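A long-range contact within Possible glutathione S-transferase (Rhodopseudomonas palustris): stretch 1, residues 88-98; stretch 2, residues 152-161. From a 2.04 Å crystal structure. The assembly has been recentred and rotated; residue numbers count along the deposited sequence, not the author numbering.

Stretch 1 88-98: MDRAEALQWMF
Stretch 2 (152-161) YFAAGQLTIA

Stretch 1 is unbroken helix, phi/psi near -65/-40, and stretch 2 is a loop that folds against it before starting a helix at Ile160. The loop runs back along the helix from Phe153, beside Trp96, to Ala155, beside Asp89, then reverses, so Ala155 to Ala161 advances the same way as Asp89 to Ala93. Two close approaches, CA to CA, fix the register: Asp89 to Ala155 at 5.3 Å and Ala93 to Ala161 at 5.0 Å. Each has an alanine on at least one side.

Ala154 CB is a bump in the shallow hollow formed by Asp89 O (4.2 Å), Glu92 CB (4.1 Å) and Ala93 N (3.5 Å). Ala161 CB similarly meets Ala93 O (3.4 Å) and Trp96 CB (4.0 Å).

A type I' turn, Ala154 to Gln157, with Ala155 (66/15) and Gly156 (62/23) at positive phi, keeps Ala155 CB 3.4 Å from Asp89 OD2; Gly156 to Leu158 make no contact with stretch 1. Thr159 (chi1 p) OG1 caps the new helix by a weak bond from Ala161 N, 3.3 Å.

Trp96 (m, chi2 106°) offers a ring face to the edge of Phe153 (m, chi2 -85°): planes at 57°, Trp96 CD2 to Phe153 CD1 3.6 Å, while Phe153 CB covers the five-membered ring. Selenomethionine Met97 (m, t, p) brings SE within 3.4 Å of Ile160 CD1 (p, t). No hydrogen bond crosses.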

HETATM    1  N   MSE A  88     -17.166  -4.882   1.002  1.00 28.05           N
HETATM    2  CA  MSE A  88     -16.517  -5.180  -0.237  1.00 29.29           C
HETATM    3  C   MSE A  88     -16.033  -3.943  -0.982  1.00 27.93           C
HETATM    4  O   MSE A  88     -14.947  -3.902  -1.512  1.00 28.61           O
HETATM    5  CB  MSE A  88     -17.446  -6.032  -1.080  1.00 30.23           C
HETATM    6  CG  MSE A  88     -16.805  -6.492  -2.358  1.00 38.27           C
HETATM    7 SE   MSE A  88     -15.113  -7.526  -2.312  1.00 52.02          SE
HETATM    8  CE  MSE A  88     -14.765  -7.578  -4.269  1.00 48.12           C
ATOM      9  N   ASP A  89     -16.823  -2.903  -0.970  1.00 27.86           N
ATOM     10  CA  ASP A  89     -16.421  -1.644  -1.563  1.00 27.37           C
ATOM     11  C   ASP A  89     -15.260  -0.935  -0.869  1.00 25.80           C
ATOM     12  O   ASP A  89     -14.420  -0.348  -1.496  1.00 26.11           O
ATOM     13  CB  ASP A  89     -17.620  -0.725  -1.584  1.00 26.96           C
ATOM     14  CG  ASP A  89     -18.539  -1.013  -2.751  1.00 30.84           C
ATOM     15  OD1 ASP A  89     -18.310  -1.936  -3.587  1.00 32.62           O
ATOM     16  OD2 ASP A  89     -19.497  -0.263  -2.828  1.00 34.53           O
ATOM     17  N   ARG A  90     -15.274  -0.918   0.441  1.00 24.57           N
ATOM     18  CA  ARG A  90     -14.133  -0.532   1.176  1.00 22.50           C
ATOM     19  C   ARG A  90     -12.862  -1.311   0.825  1.00 21.54           C
ATOM     20  O   ARG A  90     -11.811  -0.733   0.739  1.00 19.56           O
ATOM     21  CB  ARG A  90     -14.469  -0.647   2.657  1.00 23.48           C
ATOM     22  CG  ARG A  90     -15.497   0.309   3.053  1.00 23.41           C
ATOM     23  CD  ARG A  90     -15.767   0.079   4.479  1.00 26.68           C
ATOM     24  NE  ARG A  90     -16.804   0.960   4.929  1.00 28.01           N
ATOM     25  CZ  ARG A  90     -17.532   0.717   6.017  1.00 31.94           C
ATOM     26  NH1 ARG A  90     -17.289  -0.359   6.746  1.00 34.54           N
ATOM     27  NH2 ARG A  90     -18.493   1.531   6.383  1.00 31.15           N
ATOM     28  N   ALA A  91     -12.960  -2.623   0.656  1.00 21.85           N
ATOM     29  CA  ALA A  91     -11.805  -3.469   0.393  1.00 22.05           C
ATOM     30  C   ALA A  91     -11.279  -3.194  -1.016  1.00 22.79           C
ATOM     31  O   ALA A  91     -10.092  -3.191  -1.234  1.00 23.30           O
ATOM     32  CB  ALA A  91     -12.174  -4.932   0.572  1.00 21.29           C
ATOM     33  N   GLU A  92     -12.164  -2.889  -1.965  1.00 23.94           N
ATOM     34  CA  GLU A  92     -11.754  -2.463  -3.293  1.00 23.99           C
ATOM     35  C   GLU A  92     -11.070  -1.158  -3.337  1.00 21.83           C
ATOM     36  O   GLU A  92     -10.166  -1.028  -4.082  1.00 20.88           O
ATOM     37  CB  GLU A  92     -12.928  -2.393  -4.279  1.00 26.38           C
ATOM     38  CG  GLU A  92     -13.626  -3.697  -4.502  1.00 33.20           C
ATOM     39  CD  GLU A  92     -14.775  -3.571  -5.523  1.00 43.54           C
ATOM     40  OE1 GLU A  92     -15.174  -2.416  -5.921  1.00 46.98           O
ATOM     41  OE2 GLU A  92     -15.268  -4.652  -5.925  1.00 48.24           O
ATOM     42  N   ALA A  93     -11.484  -0.187  -2.535  1.00 22.12           N
ATOM     43  CA  ALA A  93     -10.738   1.064  -2.388  1.00 21.24           C
ATOM     44  C   ALA A  93      -9.336   0.804  -1.926  1.00 21.14           C
ATOM     45  O   ALA A  93      -8.443   1.403  -2.444  1.00 21.31           O
ATOM     46  CB  ALA A  93     -11.444   2.040  -1.427  1.00 21.82           C
ATOM     47  N   LEU A  94      -9.155  -0.081  -0.932  1.00 21.15           N
ATOM     48  CA  LEU A  94      -7.851  -0.453  -0.411  1.00 21.15           C
ATOM     49  C   LEU A  94      -7.068  -1.222  -1.414  1.00 20.40           C
ATOM     50  O   LEU A  94      -5.894  -1.024  -1.531  1.00 20.23           O
ATOM     51  CB  LEU A  94      -7.965  -1.256   0.920  1.00 21.26           C
ATOM     52  CG  LEU A  94      -8.303  -0.425   2.170  1.00 23.50           C
ATOM     53  CD1 LEU A  94      -8.807  -1.274   3.283  1.00 23.07           C
ATOM     54  CD2 LEU A  94      -7.209   0.565   2.645  1.00 21.27           C
ATOM     55  N   GLN A  95      -7.737  -2.116  -2.144  1.00 22.51           N
ATOM     56  CA  GLN A  95      -7.129  -2.838  -3.265  1.00 21.99           C
ATOM     57  C   GLN A  95      -6.438  -1.873  -4.205  1.00 22.13           C
ATOM     58  O   GLN A  95      -5.259  -2.007  -4.435  1.00 20.99           O
ATOM     59  CB  GLN A  95      -8.151  -3.635  -4.011  1.00 23.01           C
ATOM     60  CG  GLN A  95      -7.586  -4.298  -5.198  1.00 23.98           C
ATOM     61  CD  GLN A  95      -8.617  -4.800  -6.178  1.00 28.45           C
ATOM     62  OE1 GLN A  95      -9.433  -5.678  -5.907  1.00 28.92           O
ATOM     63  NE2 GLN A  95      -8.512  -4.306  -7.374  1.00 32.77           N
ATOM     64  N   TRP A  96      -7.147  -0.853  -4.675  1.00 21.52           N
ATOM     65  CA  TRP A  96      -6.543   0.105  -5.549  1.00 21.73           C
ATOM     66  C   TRP A  96      -5.464   0.939  -4.889  1.00 22.26           C
ATOM     67  O   TRP A  96      -4.517   1.322  -5.520  1.00 23.69           O
ATOM     68  CB  TRP A  96      -7.613   0.966  -6.195  1.00 22.33           C
ATOM     69  CG  TRP A  96      -8.350   0.196  -7.227  1.00 22.51           C
ATOM     70  CD1 TRP A  96      -9.603  -0.298  -7.134  1.00 23.02           C
ATOM     71  CD2 TRP A  96      -7.858  -0.199  -8.498  1.00 23.88           C
ATOM     72  NE1 TRP A  96      -9.930  -0.981  -8.265  1.00 24.45           N
ATOM     73  CE2 TRP A  96      -8.866  -0.944  -9.121  1.00 23.53           C
ATOM     74  CE3 TRP A  96      -6.647  -0.005  -9.179  1.00 23.06           C
ATOM     75  CZ2 TRP A  96      -8.703  -1.512 -10.398  1.00 24.06           C
ATOM     76  CZ3 TRP A  96      -6.490  -0.581 -10.459  1.00 24.90           C
ATOM     77  CH2 TRP A  96      -7.509  -1.305 -11.042  1.00 24.29           C
HETATM   78  N   MSE A  97      -5.586   1.273  -3.609  1.00 22.91           N
HETATM   79  CA  MSE A  97      -4.477   1.917  -2.900  1.00 21.83           C
HETATM   80  C   MSE A  97      -3.246   1.049  -2.672  1.00 20.76           C
HETATM   81  O   MSE A  97      -2.132   1.562  -2.670  1.00 19.92           O
HETATM   82  CB  MSE A  97      -4.955   2.407  -1.545  1.00 22.74           C
HETATM   83  CG  MSE A  97      -6.132   3.242  -1.659  1.00 26.27           C
HETATM   84 SE   MSE A  97      -6.779   4.056   0.002  1.00 41.41          SE
HETATM   85  CE  MSE A  97      -5.444   5.237   0.100  1.00 12.93           C
ATOM     86  N   PHE A  98      -3.440  -0.241  -2.417  1.00 19.17           N
ATOM     87  CA  PHE A  98      -2.318  -1.154  -2.387  1.00 20.00           C
ATOM     88  C   PHE A  98      -1.678  -1.278  -3.753  1.00 21.13           C
ATOM     89  O   PHE A  98      -0.474  -1.296  -3.831  1.00 21.31           O
ATOM     90  CB  PHE A  98      -2.687  -2.505  -1.786  1.00 18.30           C
ATOM     91  CG  PHE A  98      -2.761  -2.472  -0.278  1.00 20.21           C
ATOM     92  CD1 PHE A  98      -1.642  -2.171   0.465  1.00 18.34           C
ATOM     93  CD2 PHE A  98      -3.971  -2.657   0.392  1.00 17.77           C
ATOM     94  CE1 PHE A  98      -1.681  -2.131   1.880  1.00 15.86           C
ATOM     95  CE2 PHE A  98      -4.038  -2.554   1.791  1.00 18.16           C
ATOM     96  CZ  PHE A  98      -2.859  -2.319   2.524  1.00 16.39           C
ATOM     97  N   TYR A 152     -14.949   5.709 -11.684  1.00 28.74           N
ATOM     98  CA  TYR A 152     -14.087   5.794 -10.491  1.00 28.84           C
ATOM     99  C   TYR A 152     -13.572   4.446 -10.129  1.00 28.29           C
ATOM    100  O   TYR A 152     -14.182   3.425 -10.486  1.00 27.86           O
ATOM    101  CB  TYR A 152     -14.868   6.346  -9.300  1.00 29.20           C
ATOM    102  CG  TYR A 152     -15.377   7.755  -9.488  1.00 29.48           C
ATOM    103  CD1 TYR A 152     -14.550   8.843  -9.270  1.00 29.10           C
ATOM    104  CD2 TYR A 152     -16.699   7.983  -9.923  1.00 31.00           C
ATOM    105  CE1 TYR A 152     -15.022  10.119  -9.457  1.00 32.54           C
ATOM    106  CE2 TYR A 152     -17.184   9.252 -10.115  1.00 30.10           C
ATOM    107  CZ  TYR A 152     -16.355  10.313  -9.882  1.00 33.75           C
ATOM    108  OH  TYR A 152     -16.861  11.596 -10.044  1.00 35.49           O
ATOM    109  N   PHE A 153     -12.476   4.428  -9.375  1.00 28.23           N
ATOM    110  CA  PHE A 153     -11.833   3.143  -9.106  1.00 28.00           C
ATOM    111  C   PHE A 153     -12.613   2.204  -8.208  1.00 27.87           C
ATOM    112  O   PHE A 153     -12.602   1.016  -8.430  1.00 28.82           O
ATOM    113  CB  PHE A 153     -10.365   3.295  -8.684  1.00 27.45           C
ATOM    114  CG  PHE A 153      -9.464   3.583  -9.829  1.00 27.46           C
ATOM    115  CD1 PHE A 153      -8.950   2.548 -10.596  1.00 26.14           C
ATOM    116  CD2 PHE A 153      -9.186   4.867 -10.192  1.00 24.92           C
ATOM    117  CE1 PHE A 153      -8.176   2.809 -11.689  1.00 25.39           C
ATOM    118  CE2 PHE A 153      -8.431   5.117 -11.250  1.00 24.78           C
ATOM    119  CZ  PHE A 153      -7.920   4.103 -12.009  1.00 26.56           C
ATOM    120  N   ALA A 154     -13.328   2.707  -7.217  1.00 29.07           N
ATOM    121  CA  ALA A 154     -14.069   1.800  -6.333  1.00 28.31           C
ATOM    122  C   ALA A 154     -15.459   2.322  -6.087  1.00 28.25           C
ATOM    123  O   ALA A 154     -15.615   3.539  -5.975  1.00 27.49           O
ATOM    124  CB  ALA A 154     -13.299   1.652  -4.960  1.00 27.77           C
ATOM    125  N   ALA A 155     -16.449   1.415  -5.964  1.00 28.98           N
ATOM    126  CA  ALA A 155     -17.766   1.753  -5.408  1.00 30.14           C
ATOM    127  C   ALA A 155     -18.617   2.752  -6.240  1.00 30.80           C
ATOM    128  O   ALA A 155     -19.572   3.368  -5.732  1.00 30.90           O
ATOM    129  CB  ALA A 155     -17.593   2.311  -3.987  1.00 29.65           C
ATOM    130  N   GLY A 156     -18.221   2.953  -7.489  1.00 31.35           N
ATOM    131  CA  GLY A 156     -18.880   3.894  -8.362  1.00 30.65           C
ATOM    132  C   GLY A 156     -18.878   5.331  -7.955  1.00 30.54           C
ATOM    133  O   GLY A 156     -19.707   6.079  -8.430  1.00 33.15           O
ATOM    134  N   GLN A 157     -17.954   5.767  -7.130  1.00 28.63           N
ATOM    135  CA  GLN A 157     -18.016   7.123  -6.616  1.00 27.69           C
ATOM    136  C   GLN A 157     -16.632   7.473  -6.282  1.00 25.40           C
ATOM    137  O   GLN A 157     -15.780   6.583  -6.285  1.00 25.96           O
ATOM    138  CB  GLN A 157     -18.853   7.198  -5.342  1.00 28.46           C
ATOM    139  CG  GLN A 157     -18.287   6.302  -4.205  1.00 31.95           C
ATOM    140  CD  GLN A 157     -18.771   6.662  -2.807  1.00 38.36           C
ATOM    141  OE1 GLN A 157     -19.910   6.392  -2.485  1.00 41.90           O
ATOM    142  NE2 GLN A 157     -17.870   7.233  -1.947  1.00 41.54           N
ATOM    143  N   LEU A 158     -16.405   8.763  -6.060  1.00 24.42           N
ATOM    144  CA  LEU A 158     -15.125   9.278  -5.589  1.00 24.41           C
ATOM    145  C   LEU A 158     -14.822   8.750  -4.159  1.00 25.22           C
ATOM    146  O   LEU A 158     -15.644   8.902  -3.239  1.00 26.76           O
ATOM    147  CB  LEU A 158     -15.096  10.790  -5.605  1.00 23.12           C
ATOM    148  CG  LEU A 158     -13.756  11.417  -5.277  1.00 22.46           C
ATOM    149  CD1 LEU A 158     -12.911  11.343  -6.433  1.00 24.44           C
ATOM    150  CD2 LEU A 158     -13.892  12.833  -4.995  1.00 22.18           C
ATOM    151  N   THR A 159     -13.658   8.112  -4.005  1.00 25.05           N
ATOM    152  CA  THR A 159     -13.213   7.553  -2.748  1.00 24.66           C
ATOM    153  C   THR A 159     -11.739   7.959  -2.620  1.00 25.27           C
ATOM    154  O   THR A 159     -11.190   8.637  -3.511  1.00 25.90           O
ATOM    155  CB  THR A 159     -13.409   6.033  -2.620  1.00 23.31           C
ATOM    156  OG1 THR A 159     -12.471   5.333  -3.395  1.00 24.35           O
ATOM    157  CG2 THR A 159     -14.729   5.589  -3.055  1.00 22.27           C
ATOM    158  N   ILE A 160     -11.116   7.586  -1.507  1.00 24.67           N
ATOM    159  CA  ILE A 160      -9.690   7.823  -1.298  1.00 23.87           C
ATOM    160  C   ILE A 160      -8.792   7.057  -2.263  1.00 22.11           C
ATOM    161  O   ILE A 160      -7.674   7.445  -2.476  1.00 22.55           O
ATOM    162  CB  ILE A 160      -9.211   7.564   0.214  1.00 24.77           C
ATOM    163  CG1 ILE A 160      -9.815   6.283   0.737  1.00 25.74           C
ATOM    164  CG2 ILE A 160      -9.499   8.726   1.060  1.00 22.04           C
ATOM    165  CD1 ILE A 160      -9.044   5.702   1.912  1.00 28.30           C
ATOM    166  N   ALA A 161      -9.273   5.974  -2.847  1.00 22.88           N
ATOM    167  CA  ALA A 161      -8.546   5.279  -3.909  1.00 23.42           C
ATOM    168  C   ALA A 161      -8.241   6.156  -5.094  1.00 24.11           C
ATOM    169  O   ALA A 161      -7.168   6.031  -5.631  1.00 23.65           O
ATOM    170  CB  ALA A 161      -9.271   4.076  -4.397  1.00 23.65           C
TER